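Local coordinates for protein ORF10 (Moritella marina, PDB 6RIW) that forms the ketosynthase-chain length factor didomain of a polyunsaturated fatty acid synthase and probably takes part in 3-oxoacyl-ACP synthesis during chain extension, at residues A[704-708]-A[709-713]. Numbering follows the deposited sequence.
Sequences LRQHY and GPVNE
Gly709 N reaches back to Arg705 O at the C-terminal end of helix 699-706, a worked example of how a helix in a thiolase-type fold is brought to a close. The bond is weak, 3.3 Å from Gly709 N to Arg705 O with 140° at the hydrogen, and the same carbonyl already accepts Tyr708 N at 2.9 Å. Arg705 O thus takes an i+3 bond of the 3-10 type from Tyr708 N and a weak i+4 bond of the alpha type from Gly709 N, so that the last turn is bifurcated at one oxygen. Gly709 is the first residue to leave helical backbone angles, with positive phi and an extended backbone. This extension brings Gly709 O back beside the helix, where Gln706 CA donates a CA-H...O contact of 3.5 Å to Gly709 O, fairly straight at 153°. Trp739 NE1 also bonds to Gly709 O, and the backbone of Trp739 bonds to those of Pro710 and Asn712.

Beyond the turn, Val711 points back to the helix and its CG1 lies 4.0 Å from Gln706 OE1, a loose touch between two side chains that meet at a slant. The Gln706 chain is extended beyond CG, which carries its amide out to Val711, while its NE2 is held by Leu519 O. The local turn carries helix 699-706 into the loop before strand 741-752, in the second ketosynthase-like domain of the chain, probably the chain length factor. Tyr708 has CG anti to its own carbonyl carbon (chi1 -59°), which sends the ring back from the Tyr708-Gly709 peptide. At the far end of that ring, Tyr708 OH is hydrogen-bonded to Asp167 OD1 of the first ketosynthase domain, a link between the two halves of the didomain.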
ATOM      1  N   LEU A 704     -12.641   9.880   9.506  1.00 10.46           N
ATOM      2  CA  LEU A 704     -11.985   8.701  10.064  1.00 11.29           C
ATOM      3  C   LEU A 704     -11.358   8.992  11.425  1.00 11.34           C
ATOM      4  O   LEU A 704     -11.548   8.233  12.387  1.00 10.93           O
ATOM      5  CB  LEU A 704     -10.918   8.196   9.079  1.00 10.34           C
ATOM      6  CG  LEU A 704     -10.017   7.075   9.615  1.00 12.03           C
ATOM      7  CD1 LEU A 704     -10.876   5.864  10.037  1.00 11.57           C
ATOM      8  CD2 LEU A 704      -8.970   6.668   8.582  1.00 14.79           C
ATOM      9  N   ARG A 705     -10.550  10.057  11.517  1.00  8.97           N
ATOM     10  CA  ARG A 705      -9.776  10.241  12.736  1.00  9.15           C
ATOM     11  C   ARG A 705     -10.640  10.698  13.888  1.00  9.45           C
ATOM     12  O   ARG A 705     -10.295  10.416  15.040  1.00 10.47           O
ATOM     13  CB  ARG A 705      -8.626  11.233  12.499  1.00  8.99           C
ATOM     14  CG  ARG A 705      -7.730  10.817  11.298  1.00 10.16           C
ATOM     15  CD  ARG A 705      -7.067   9.455  11.511  1.00 12.79           C
ATOM     16  NE  ARG A 705      -6.304   9.050  10.320  1.00 11.59           N
ATOM     17  CZ  ARG A 705      -5.517   7.978  10.248  1.00 13.38           C
ATOM     18  NH1 ARG A 705      -5.346   7.177  11.308  1.00 12.04           N
ATOM     19  NH2 ARG A 705      -4.890   7.707   9.103  1.00 11.95           N
ATOM     20  N   GLN A 706     -11.784  11.327  13.606  1.00  9.42           N
ATOM     21  CA  GLN A 706     -12.735  11.621  14.681  1.00 10.67           C
ATOM     22  C   GLN A 706     -13.181  10.368  15.423  1.00 13.32           C
ATOM     23  O   GLN A 706     -13.602  10.464  16.582  1.00 12.53           O
ATOM     24  CB  GLN A 706     -13.976  12.329  14.123  1.00 11.88           C
ATOM     25  CG  GLN A 706     -13.816  13.832  13.996  1.00 15.27           C
ATOM     26  CD  GLN A 706     -15.160  14.520  14.049  1.00 21.53           C
ATOM     27  OE1 GLN A 706     -15.346  15.444  14.830  1.00 19.68           O
ATOM     28  NE2 GLN A 706     -16.133  14.035  13.244  1.00 21.27           N
ATOM     29  N   HIS A 707     -13.156   9.199  14.769  1.00 11.38           N
ATOM     30  CA  HIS A 707     -13.507   7.954  15.451  1.00 12.17           C
ATOM     31  C   HIS A 707     -12.518   7.581  16.547  1.00 13.81           C
ATOM     32  O   HIS A 707     -12.878   6.798  17.425  1.00 13.54           O
ATOM     33  CB  HIS A 707     -13.609   6.769  14.468  1.00 13.47           C
ATOM     34  CG  HIS A 707     -14.659   6.940  13.417  1.00 13.14           C
ATOM     35  ND1 HIS A 707     -15.961   7.269  13.719  1.00 14.03           N
ATOM     36  CD2 HIS A 707     -14.599   6.842  12.063  1.00 11.80           C
ATOM     37  CE1 HIS A 707     -16.663   7.361  12.601  1.00 13.05           C
ATOM     38  NE2 HIS A 707     -15.860   7.120  11.579  1.00 11.24           N
ATOM     39  N   TYR A 708     -11.310   8.165  16.550  1.00 11.07           N
ATOM     40  CA  TYR A 708     -10.281   7.840  17.536  1.00 12.50           C
ATOM     41  C   TYR A 708     -10.095   8.901  18.606  1.00 12.35           C
ATOM     42  O   TYR A 708      -9.548   8.592  19.675  1.00 13.87           O
ATOM     43  CB  TYR A 708      -8.941   7.581  16.826  1.00 11.52           C
ATOM     44  CG  TYR A 708      -9.089   6.438  15.846  1.00 13.20           C
ATOM     45  CD1 TYR A 708      -9.144   5.117  16.289  1.00 14.77           C
ATOM     46  CD2 TYR A 708      -9.221   6.685  14.486  1.00 17.61           C
ATOM     47  CE1 TYR A 708      -9.311   4.043  15.372  1.00 15.92           C
ATOM     48  CE2 TYR A 708      -9.378   5.636  13.572  1.00 20.13           C
ATOM     49  CZ  TYR A 708      -9.428   4.325  14.021  1.00 17.84           C
ATOM     50  OH  TYR A 708      -9.576   3.320  13.082  1.00 16.46           O
ATOM     51  N   GLY A 709     -10.552  10.117  18.359  1.00 13.09           N
ATOM     52  CA  GLY A 709     -10.498  11.169  19.349  1.00 13.75           C
ATOM     53  C   GLY A 709     -10.934  12.495  18.754  1.00 12.69           C
ATOM     54  O   GLY A 709     -10.938  12.671  17.532  1.00 12.38           O
ATOM     55  N   PRO A 710     -11.266  13.469  19.610  1.00 13.72           N
ATOM     56  CA  PRO A 710     -11.807  14.746  19.118  1.00 13.21           C
ATOM     57  C   PRO A 710     -10.758  15.619  18.440  1.00 13.38           C
ATOM     58  O   PRO A 710      -9.628  15.757  18.924  1.00 12.76           O
ATOM     59  CB  PRO A 710     -12.337  15.426  20.397  1.00 14.36           C
ATOM     60  CG  PRO A 710     -11.577  14.772  21.519  1.00 17.71           C
ATOM     61  CD  PRO A 710     -11.268  13.369  21.072  1.00 13.69           C
ATOM     62  N   VAL A 711     -11.168  16.238  17.314  1.00 10.56           N
ATOM     63  CA  VAL A 711     -10.350  17.180  16.558  1.00 12.06           C
ATOM     64  C   VAL A 711     -10.434  18.554  17.210  1.00 15.49           C
ATOM     65  O   VAL A 711     -11.408  18.882  17.899  1.00 15.67           O
ATOM     66  CB  VAL A 711     -10.807  17.222  15.084  1.00 12.43           C
ATOM     67  CG1 VAL A 711     -12.182  17.889  14.926  1.00 13.93           C
ATOM     68  CG2 VAL A 711      -9.762  17.906  14.181  1.00 10.65           C
ATOM     69  N   ASN A 712      -9.400  19.359  17.010  1.00 13.49           N
ATOM     70  CA  ASN A 712      -9.366  20.750  17.471  1.00 15.16           C
ATOM     71  C   ASN A 712     -10.007  21.619  16.392  1.00 15.57           C
ATOM     72  O   ASN A 712      -9.397  21.902  15.361  1.00 14.33           O
ATOM     73  CB  ASN A 712      -7.920  21.162  17.756  1.00 15.64           C
ATOM     74  CG  ASN A 712      -7.811  22.541  18.427  1.00 20.75           C
ATOM     75  OD1 ASN A 712      -8.651  23.410  18.220  1.00 22.12           O
ATOM     76  ND2 ASN A 712      -6.758  22.737  19.223  1.00 19.84           N
ATOM     77  N   GLU A 713     -11.259  22.035  16.614  1.00 14.39           N
ATOM     78  CA  GLU A 713     -11.957  22.781  15.571  1.00 17.23           C
ATOM     79  C   GLU A 713     -11.370  24.174  15.380  1.00 17.33           C
ATOM     80  O   GLU A 713     -11.454  24.739  14.287  1.00 17.27           O
ATOM     81  CB  GLU A 713     -13.443  22.884  15.913  1.00 22.92           C
ATOM     82  CG  GLU A 713     -14.310  21.998  15.082  1.00 28.25           C
ATOM     83  CD  GLU A 713     -15.736  21.967  15.599  1.00 28.65           C
ATOM     84  OE1 GLU A 713     -15.991  21.271  16.603  1.00 36.46           O
ATOM     85  OE2 GLU A 713     -16.592  22.644  15.000  1.00 30.42           O
TER